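Local coordinates for protein ATP phosphoribosyltransferase regulatory subunit (Bacillus halodurans, PDB 3OD1) that is probably required, together with HisG, for the first step of histidine biosynthesis and may let histidine feed back on ATP phosphoribosyltransferase activity, at residues R91-S96 against F307-Q312; I165-Y170 against A247-L252; Y277-V282 against Y300-S305. All blocks are in the same frame, centred on the assembly; numbering follows the deposited sequence. Where two conformers were deposited one is given.

Contact 1 (R91-S96 against F307-Q312); sequences RLVASS and FHRPAQ
Phe-307 lays one face of its ring against the backbone of Arg-91, whose N sits 3.9 Å above the ring plane and over its centre. At the rim, Phe-307 CE1 meets Arg-91 CB at 3.5 Å. An aromatic ring suits this place because a flat, apolar face can lie against the main chain of a helix without needing a polar partner. Arg-91 sends its guanidinium elsewhere, into salt bridges with Glu-52 and with Asp-18 of the second subunit, whose Met-9 also packs on Phe-307. An alanine at Phe-307 would probably leave the CA and CB of Arg-91 without their aromatic cover and open a gap beside the subunit interface.

Segment 307-312 follows a helix closed by a Schellman motif: His-308, with positive phi, is its C-prime residue, and the chain then turns so that Arg-309 comes back against helix 86-94. Ala-94 is small enough to let that segment approach, its CB lying 3.3 Å from Phe-307 O and 3.8 Å from Arg-309 CB. With CG anti to the backbone N (chi1 -164°) and the chain extended to NE, Arg-309 reaches past Ala-94 to Val-93. Arg-309 NH1 donates to Val-93 O at 3.0 Å; the oxygen lies in the guanidinium plane, while the donor stands above the carbonyl plane. NH2 bonds to Arg-100 O, and Tyr-102 adds a cation-pi contact.

Contact 2 (I165-Y170 against A247-L252); sequences IGHVGY and AEMTKL
His-167 NE2 donates to Glu-248 OE1 over 2.8 Å in a nearly straight bond (170°), with the oxygen in the ring plane. Ring and carboxylate are almost coplanar, 25° apart, although the two side chains cross at about a right angle. The carboxylate would probably favour a proton on NE2, leaving ND1 to accept. Beside this polar pair, Met-249, present as selenomethionine, packs its CE 3.7 Å from His-167 CB; its long, flexible chain, bent at chi3, suits a place wedged between strand and helix. Met-249 CE also approaches Tyr-170 CB at 4.2 Å. Farther along, Ile-165 and Leu-252, both branched and apolar, meet tip to tip, Ile-165 CG2 to Leu-252 CD2 at 3.9 Å.

His-167 is also the N-cap of helix 168-179, and its ND1 accepts from Gly-169 N at 2.7 Å, again in the ring plane, so bonds at both nitrogens fix the ring's rotation. Gly-169 fits because a CB there would clash with that ring.

The axes of strand 165-167 and helix 247-252 are nearly antiparallel (155°) and come within 9.6 Å; these pieces belong to strand 162-167 of the mixed sheet and to helix 240-258. Helix 139-155 adds Ile-146 against both Ile-165 and Leu-252, and helix 228-234 packs Ile-230 on Met-249.

Contact 3 (Y277-V282 against Y300-S305); sequences YYTGVV and YDELLS
Tyr-277 holds CG anti to the backbone N (chi1 178°), while Tyr-300 holds CG between its backbone N and carbonyl carbon (chi1 54°), and the two side chains come to lie side by side, pointing the same way. They sit in the class-II aminoacyl-tRNA synthetase fold, where the chain enters strand 281-286 of the mixed sheet and where a type I beta turn, Tyr-300 to Leu-303, follows strand 295-298. The ring planes are only 16° apart but slid so far, with centroids 5.9 Å apart, that they barely overlap. The touching is done instead by Tyr-277 CE2 against Tyr-300 CB at 3.8 Å, and by Tyr-277 OH, which stands over one face of the Tyr-300 ring, toward its rim, and meets Leu-303 CD2 at 3.8 Å. A tyrosine suits the place of Tyr-300 because its ring packs within the fold while its OH bonds to Glu-132.

Thr-279 meets the start of the turn. Its OG1 accepts from Asp-301 N at 3.1 Å in a nearly straight bond, a task suited to threonine, whose hydroxyl sits on CB, close to the backbone. Asp-301 OD1 takes a bond from Ala-313 N, joining the turn to the next strand. Two waters complete the seam: one accepts from Glu-302 N and donates to Tyr-277 O, and the other lies 2.6 Å from Thr-279 OG1 and donates to Asp-301 OD2 at 2.8 Å.

In the fold
Contacts 1 and 2 are buried, whereas contact 3 is only partly so and brings ordered water into its seam. Contacts 2 and 3 meet in the mixed sheet: strands 162-167 and 281-286 are neighbours, with Gly-166 N bonding to Val-282 O and Val-168 N to Gly-280 O. Contacts 1 and 3 meet at the end of the short helix 303-306: the 307-312 segment follows it and closes it through Arg-309 N to Leu-304 O. Contacts 1 and 2 do not touch. Their chemistry differs accordingly: arginine and aromatic groups beside the second subunit, a histidine-carboxylate pair amid apolar strand-helix packing, and hydroxyl, amide and water bonds between loops.

Contact 1 (R91-S96 against F307-Q312)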
loop_
_atom_site.group_PDB
_atom_site.type_symbol
_atom_site.label_atom_id
_atom_site.label_comp_id
_atom_site.label_asym_id
_atom_site.label_seq_id
_atom_site.Cartn_x
_atom_site.Cartn_y
_atom_site.Cartn_z
ATOM N N ARG B 91 12.714 2.545 -14.758
ATOM C CA ARG B 91 12.180 1.597 -15.737
ATOM C C ARG B 91 10.881 2.117 -16.343
ATOM O O ARG B 91 10.675 2.066 -17.554
ATOM C CB ARG B 91 11.944 0.204 -15.124
ATOM C CG ARG B 91 11.365 -0.822 -16.143
ATOM C CD ARG B 91 11.067 -2.201 -15.525
ATOM N NE ARG B 91 10.263 -2.106 -14.302
ATOM C CZ ARG B 91 9.044 -1.576 -14.231
ATOM N NH1 ARG B 91 8.454 -1.094 -15.317
ATOM N NH2 ARG B 91 8.413 -1.519 -13.059
ATOM N N LEU B 92 10.005 2.616 -15.482
ATOM C CA LEU B 92 8.694 3.091 -15.903
ATOM C C LEU B 92 8.874 4.235 -16.885
ATOM O O LEU B 92 8.262 4.255 -17.957
ATOM C CB LEU B 92 7.923 3.559 -14.669
ATOM C CG LEU B 92 6.401 3.509 -14.625
ATOM C CD1 LEU B 92 5.927 4.084 -13.311
ATOM C CD2 LEU B 92 5.828 4.295 -15.777
ATOM N N VAL B 93 9.734 5.178 -16.511
ATOM C CA VAL B 93 10.018 6.365 -17.307
ATOM C C VAL B 93 10.555 6.045 -18.700
ATOM O O VAL B 93 10.170 6.703 -19.666
ATOM C CB VAL B 93 11.011 7.304 -16.580
ATOM C CG1 VAL B 93 11.478 8.431 -17.507
ATOM C CG2 VAL B 93 10.362 7.871 -15.325
ATOM N N ALA B 94 11.438 5.053 -18.801
ATOM C CA ALA B 94 12.052 4.713 -20.082
ATOM C C ALA B 94 11.168 3.814 -20.945
ATOM O O ALA B 94 11.511 3.536 -22.084
ATOM C CB ALA B 94 13.408 4.058 -19.879
ATOM N N SER B 95 10.038 3.362 -20.412
ATOM C CA SER B 95 9.166 2.464 -21.171
ATOM C C SER B 95 7.733 2.979 -21.272
ATOM O O SER B 95 7.382 3.620 -22.260
ATOM C CB SER B 95 9.189 1.063 -20.567
ATOM O OG SER B 95 8.794 1.095 -19.213
ATOM N N SER B 96 6.923 2.688 -20.254
ATOM C CA SER B 96 5.519 3.112 -20.175
ATOM C C SER B 96 5.329 4.609 -20.443
ATOM O O SER B 96 4.343 5.027 -21.050
ATOM C CB SER B 96 4.944 2.788 -18.782
ATOM O OG SER B 96 4.926 1.391 -18.484
ATOM N N PHE B 307 18.682 2.448 -18.492
ATOM C CA PHE B 307 17.398 2.049 -19.074
ATOM C C PHE B 307 17.217 2.619 -20.475
ATOM O O PHE B 307 16.129 2.532 -21.044
ATOM C CB PHE B 307 16.231 2.479 -18.179
ATOM C CG PHE B 307 16.166 1.717 -16.907
ATOM C CD1 PHE B 307 15.474 0.522 -16.843
ATOM C CD2 PHE B 307 16.840 2.167 -15.781
ATOM C CE1 PHE B 307 15.428 -0.202 -15.665
ATOM C CE2 PHE B 307 16.811 1.448 -14.608
ATOM C CZ PHE B 307 16.098 0.259 -14.549
ATOM N N HIS B 308 18.289 3.217 -20.995
ATOM C CA HIS B 308 18.356 3.714 -22.368
ATOM C C HIS B 308 17.530 4.964 -22.628
ATOM O O HIS B 308 17.149 5.240 -23.767
ATOM C CB HIS B 308 18.020 2.604 -23.367
ATOM C CG HIS B 308 18.756 1.330 -23.101
ATOM N ND1 HIS B 308 18.119 0.164 -22.729
ATOM C CD2 HIS B 308 20.081 1.052 -23.106
ATOM C CE1 HIS B 308 19.022 -0.783 -22.539
ATOM N NE2 HIS B 308 20.218 -0.270 -22.758
ATOM N N ARG B 309 17.266 5.726 -21.574
ATOM C CA ARG B 309 16.686 7.057 -21.737
ATOM C C ARG B 309 17.454 8.067 -20.882
ATOM O O ARG B 309 16.898 8.630 -19.926
ATOM C CB ARG B 309 15.199 7.083 -21.376
ATOM C CG ARG B 309 14.504 8.336 -21.910
ATOM C CD ARG B 309 13.042 8.454 -21.486
ATOM N NE ARG B 309 12.535 9.782 -21.818
ATOM C CZ ARG B 309 11.307 10.221 -21.561
ATOM N NH1 ARG B 309 10.423 9.438 -20.964
ATOM N NH2 ARG B 309 10.967 11.455 -21.914
ATOM N N PRO B 310 18.730 8.305 -21.234
ATOM C CA PRO B 310 19.628 9.099 -20.384
ATOM C C PRO B 310 18.958 10.379 -19.931
ATOM O O PRO B 310 18.308 11.059 -20.734
ATOM C CB PRO B 310 20.795 9.440 -21.319
ATOM C CG PRO B 310 20.786 8.367 -22.351
ATOM C CD PRO B 310 19.341 7.972 -22.534
ATOM N N ALA B 311 19.117 10.701 -18.653
ATOM C CA ALA B 311 18.663 11.978 -18.122
ATOM C C ALA B 311 19.340 12.227 -16.794
ATOM O O ALA B 311 19.746 11.286 -16.120
ATOM C CB ALA B 311 17.158 11.983 -17.943
ATOM N N GLN B 312 19.486 13.500 -16.442
ATOM C CA GLN B 312 19.858 13.875 -15.092
ATOM C C GLN B 312 18.635 13.604 -14.225
ATOM O O GLN B 312 17.506 13.593 -14.719
ATOM C CB GLN B 312 20.266 15.357 -15.038
ATOM C CG GLN B 312 21.278 15.744 -16.107
ATOM C CD GLN B 312 21.613 17.227 -16.092
ATOM O OE1 GLN B 312 22.373 17.692 -15.240
ATOM N NE2 GLN B 312 21.046 17.979 -17.039
#

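Contact 2 (I165-Y170 against A247-L252)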
loop_
_atom_site.group_PDB
_atom_site.type_symbol
_atom_site.label_atom_id
_atom_site.label_comp_id
_atom_site.label_asym_id
_atom_site.label_seq_id
_atom_site.Cartn_x
_atom_site.Cartn_y
_atom_site.Cartn_z
ATOM N N ILE B 165 23.717 18.748 3.777
ATOM C CA ILE B 165 23.960 18.685 2.343
ATOM C C ILE B 165 25.431 18.460 2.074
ATOM O O ILE B 165 26.262 19.226 2.557
ATOM C CB ILE B 165 23.540 20.005 1.671
ATOM C CG1 ILE B 165 22.064 20.280 1.959
ATOM C CG2 ILE B 165 23.852 19.971 0.168
ATOM C CD1 ILE B 165 21.560 21.576 1.398
ATOM N N GLY B 166 25.745 17.410 1.311
ATOM C CA GLY B 166 27.102 17.156 0.852
ATOM C C GLY B 166 27.221 17.190 -0.666
ATOM O O GLY B 166 26.264 17.515 -1.375
ATOM N N HIS B 167 28.391 16.852 -1.189
ATOM C CA HIS B 167 28.530 16.821 -2.634
ATOM C C HIS B 167 29.547 15.775 -3.089
ATOM O O HIS B 167 30.726 15.862 -2.762
ATOM C CB HIS B 167 28.904 18.209 -3.164
ATOM C CG HIS B 167 28.681 18.366 -4.634
ATOM N ND1 HIS B 167 29.174 17.472 -5.558
ATOM C CD2 HIS B 167 28.015 19.310 -5.340
ATOM C CE1 HIS B 167 28.823 17.857 -6.772
ATOM N NE2 HIS B 167 28.112 18.965 -6.667
ATOM N N VAL B 168 29.077 14.788 -3.844
ATOM C CA VAL B 168 29.944 13.737 -4.364
ATOM C C VAL B 168 31.100 14.312 -5.185
ATOM O O VAL B 168 32.213 13.785 -5.150
ATOM C CB VAL B 168 29.156 12.741 -5.241
ATOM C CG1 VAL B 168 30.106 11.860 -6.058
ATOM C CG2 VAL B 168 28.254 11.895 -4.381
ATOM N N GLY B 169 30.828 15.384 -5.923
ATOM C CA GLY B 169 31.826 15.976 -6.794
ATOM C C GLY B 169 32.946 16.605 -5.984
ATOM O O GLY B 169 34.130 16.470 -6.320
ATOM N N TYR B 170 32.582 17.298 -4.910
ATOM C CA TYR B 170 33.602 17.897 -4.067
ATOM C C TYR B 170 34.532 16.829 -3.479
ATOM O O TYR B 170 35.757 16.915 -3.610
ATOM C CB TYR B 170 32.995 18.763 -2.965
ATOM C CG TYR B 170 34.064 19.427 -2.132
ATOM C CD1 TYR B 170 34.630 20.632 -2.533
ATOM C CD2 TYR B 170 34.541 18.832 -0.969
ATOM C CE1 TYR B 170 35.627 21.245 -1.790
ATOM C CE2 TYR B 170 35.550 19.439 -0.211
ATOM C CZ TYR B 170 36.084 20.647 -0.635
ATOM O OH TYR B 170 37.072 21.262 0.096
ATOM N N ALA B 247 30.496 25.553 -6.535
ATOM C CA ALA B 247 29.593 26.534 -7.133
ATOM C C ALA B 247 28.153 26.054 -7.108
ATOM O O ALA B 247 27.223 26.850 -6.947
ATOM C CB ALA B 247 30.016 26.856 -8.567
ATOM N N GLU B 248 27.969 24.749 -7.282
ATOM C CA GLU B 248 26.638 24.165 -7.234
ATOM C C GLU B 248 26.071 24.238 -5.823
ATOM O O GLU B 248 24.883 24.511 -5.633
ATOM C CB GLU B 248 26.664 22.735 -7.758
ATOM C CG GLU B 248 26.931 22.691 -9.248
ATOM C CD GLU B 248 27.129 21.292 -9.771
ATOM O OE1 GLU B 248 27.269 20.362 -8.950
ATOM O OE2 GLU B 248 27.145 21.124 -11.006
HETATM N N MSE B 249 26.930 24.027 -4.831
HETATM C CA MSE B 249 26.492 24.161 -3.455
HETATM C C MSE B 249 26.117 25.593 -3.102
HETATM O O MSE B 249 25.137 25.820 -2.397
HETATM C CB MSE B 249 27.503 23.561 -2.475
HETATM C CG MSE B 249 27.099 22.137 -2.054
HETATM SE SE MSE B 249 28.437 21.241 -0.969
HETATM C CE MSE B 249 30.003 21.614 -2.072
ATOM N N THR B 250 26.869 26.562 -3.605
ATOM C CA THR B 250 26.563 27.955 -3.300
ATOM C C THR B 250 25.269 28.405 -3.974
ATOM O O THR B 250 24.434 29.060 -3.353
ATOM C CB THR B 250 27.721 28.913 -3.678
ATOM O OG1 THR B 250 27.799 29.045 -5.103
ATOM C CG2 THR B 250 29.033 28.374 -3.143
ATOM N N LYS B 251 25.100 28.069 -5.245
ATOM C CA LYS B 251 23.838 28.387 -5.894
ATOM C C LYS B 251 22.662 27.631 -5.264
ATOM O O LYS B 251 21.557 28.169 -5.161
ATOM C CB LYS B 251 23.880 28.142 -7.397
ATOM C CG LYS B 251 22.578 28.563 -8.057
ATOM C CD LYS B 251 22.731 28.853 -9.536
ATOM C CE LYS B 251 21.444 29.456 -10.091
ATOM N NZ LYS B 251 21.459 29.538 -11.578
ATOM N N LEU B 252 22.902 26.390 -4.844
ATOM C CA LEU B 252 21.874 25.602 -4.158
ATOM C C LEU B 252 21.405 26.319 -2.896
ATOM O O LEU B 252 20.201 26.423 -2.641
ATOM C CB LEU B 252 22.404 24.212 -3.793
ATOM C CG LEU B 252 21.459 23.345 -2.968
ATOM C CD1 LEU B 252 20.104 23.248 -3.662
ATOM C CD2 LEU B 252 22.075 21.964 -2.719
#

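Contact 3 (Y277-V282 against Y300-S305)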
loop_
_atom_site.group_PDB
_atom_site.type_symbol
_atom_site.label_atom_id
_atom_site.label_comp_id
_atom_site.label_asym_id
_atom_site.label_seq_id
_atom_site.Cartn_x
_atom_site.Cartn_y
_atom_site.Cartn_z
ATOM N N TYR B 277 26.719 5.297 -6.568
ATOM C CA TYR B 277 25.394 5.557 -7.125
ATOM C C TYR B 277 25.066 7.040 -7.319
ATOM O O TYR B 277 24.581 7.437 -8.376
ATOM C CB TYR B 277 24.371 4.898 -6.216
ATOM C CG TYR B 277 22.929 5.075 -6.582
ATOM C CD1 TYR B 277 22.291 4.158 -7.422
ATOM C CD2 TYR B 277 22.171 6.106 -6.029
ATOM C CE1 TYR B 277 20.954 4.285 -7.733
ATOM C CE2 TYR B 277 20.822 6.242 -6.338
ATOM C CZ TYR B 277 20.222 5.321 -7.191
ATOM O OH TYR B 277 18.881 5.431 -7.508
ATOM N N TYR B 278 25.323 7.854 -6.302
ATOM C CA TYR B 278 25.068 9.291 -6.403
ATOM C C TYR B 278 26.220 9.990 -7.101
ATOM O O TYR B 278 27.381 9.624 -6.913
ATOM C CB TYR B 278 24.821 9.907 -5.028
ATOM C CG TYR B 278 23.621 9.334 -4.319
ATOM C CD1 TYR B 278 22.346 9.805 -4.583
ATOM C CD2 TYR B 278 23.770 8.314 -3.378
ATOM C CE1 TYR B 278 21.231 9.265 -3.925
ATOM C CE2 TYR B 278 22.677 7.775 -2.718
ATOM C CZ TYR B 278 21.414 8.251 -2.993
ATOM O OH TYR B 278 20.339 7.701 -2.325
ATOM N N THR B 279 25.888 11.008 -7.888
ATOM C CA THR B 279 26.849 11.670 -8.762
ATOM C C THR B 279 27.152 13.117 -8.360
ATOM O O THR B 279 28.081 13.737 -8.873
ATOM C CB THR B 279 26.333 11.661 -10.216
ATOM O OG1 THR B 279 25.027 12.259 -10.267
ATOM C CG2 THR B 279 26.240 10.232 -10.724
ATOM N N GLY B 280 26.367 13.670 -7.451
ATOM C CA GLY B 280 26.509 15.082 -7.147
ATOM C C GLY B 280 26.019 15.477 -5.776
ATOM O O GLY B 280 26.450 14.914 -4.774
ATOM N N VAL B 281 25.141 16.473 -5.737
ATOM C CA VAL B 281 24.507 16.902 -4.495
ATOM C C VAL B 281 23.870 15.709 -3.805
ATOM O O VAL B 281 23.155 14.939 -4.440
ATOM C CB VAL B 281 23.420 17.943 -4.766
ATOM C CG1 VAL B 281 22.710 18.329 -3.475
ATOM C CG2 VAL B 281 24.014 19.165 -5.450
ATOM N N VAL B 282 24.156 15.558 -2.513
ATOM C CA VAL B 282 23.531 14.540 -1.673
ATOM C C VAL B 282 23.083 15.195 -0.373
ATOM O O VAL B 282 23.652 16.206 0.047
ATOM C CB VAL B 282 24.490 13.358 -1.356
ATOM C CG1 VAL B 282 24.689 12.504 -2.586
ATOM C CG2 VAL B 282 25.842 13.867 -0.824
ATOM N N TYR B 300 21.375 11.384 -9.082
ATOM C CA TYR B 300 21.828 10.087 -9.568
ATOM C C TYR B 300 21.796 10.089 -11.110
ATOM O O TYR B 300 20.982 9.410 -11.727
ATOM C CB TYR B 300 20.962 8.969 -8.955
ATOM C CG TYR B 300 19.458 9.144 -9.151
ATOM C CD1 TYR B 300 18.805 8.483 -10.178
ATOM C CD2 TYR B 300 18.701 9.967 -8.311
ATOM C CE1 TYR B 300 17.447 8.624 -10.388
ATOM C CE2 TYR B 300 17.316 10.117 -8.516
ATOM C CZ TYR B 300 16.707 9.431 -9.568
ATOM O OH TYR B 300 15.352 9.535 -9.825
ATOM N N ASP B 301 22.701 10.861 -11.714
ATOM C CA ASP B 301 22.597 11.245 -13.126
ATOM C C ASP B 301 22.926 10.156 -14.152
ATOM O O ASP B 301 22.793 10.393 -15.348
ATOM C CB ASP B 301 23.475 12.472 -13.430
ATOM C CG ASP B 301 22.889 13.773 -12.890
ATOM O OD1 ASP B 301 21.737 13.779 -12.391
ATOM O OD2 ASP B 301 23.592 14.803 -12.971
ATOM N N GLU B 302 23.348 8.980 -13.699
ATOM C CA GLU B 302 23.709 7.906 -14.631
ATOM C C GLU B 302 22.717 6.729 -14.643
ATOM O O GLU B 302 22.848 5.800 -15.439
ATOM C CB GLU B 302 25.130 7.406 -14.349
ATOM C CG GLU B 302 26.193 8.489 -14.527
ATOM C CD GLU B 302 26.109 9.150 -15.900
ATOM O OE1 GLU B 302 25.776 8.455 -16.889
ATOM O OE2 GLU B 302 26.368 10.369 -15.989
ATOM N N LEU B 303 21.713 6.764 -13.783
ATOM C CA LEU B 303 20.773 5.641 -13.740
ATOM C C LEU B 303 19.910 5.532 -14.997
ATOM O O LEU B 303 19.803 4.455 -15.582
ATOM C CB LEU B 303 19.881 5.703 -12.504
ATOM C CG LEU B 303 18.896 4.542 -12.319
ATOM C CD1 LEU B 303 19.632 3.215 -12.110
ATOM C CD2 LEU B 303 17.979 4.821 -11.142
ATOM N N LEU B 304 19.288 6.634 -15.413
ATOM C CA LEU B 304 18.357 6.569 -16.542
ATOM C C LEU B 304 19.024 6.054 -17.816
ATOM O O LEU B 304 18.359 5.449 -18.669
ATOM C CB LEU B 304 17.659 7.915 -16.787
ATOM C CG LEU B 304 16.334 8.140 -16.036
ATOM C CD1 LEU B 304 15.255 7.166 -16.504
ATOM C CD2 LEU B 304 16.526 8.024 -14.530
ATOM N N SER B 305 20.330 6.292 -17.942
ATOM C CA SER B 305 21.096 5.792 -19.083
ATOM C C SER B 305 21.079 4.274 -19.139
ATOM O O SER B 305 21.069 3.693 -20.220
ATOM C CB SER B 305 22.545 6.276 -19.029
ATOM O OG SER B 305 22.616 7.672 -19.238
HETATM O O HOH W 1 23.620 7.448 -11.080
HETATM O O HOH W 2 25.346 14.768 -10.768
#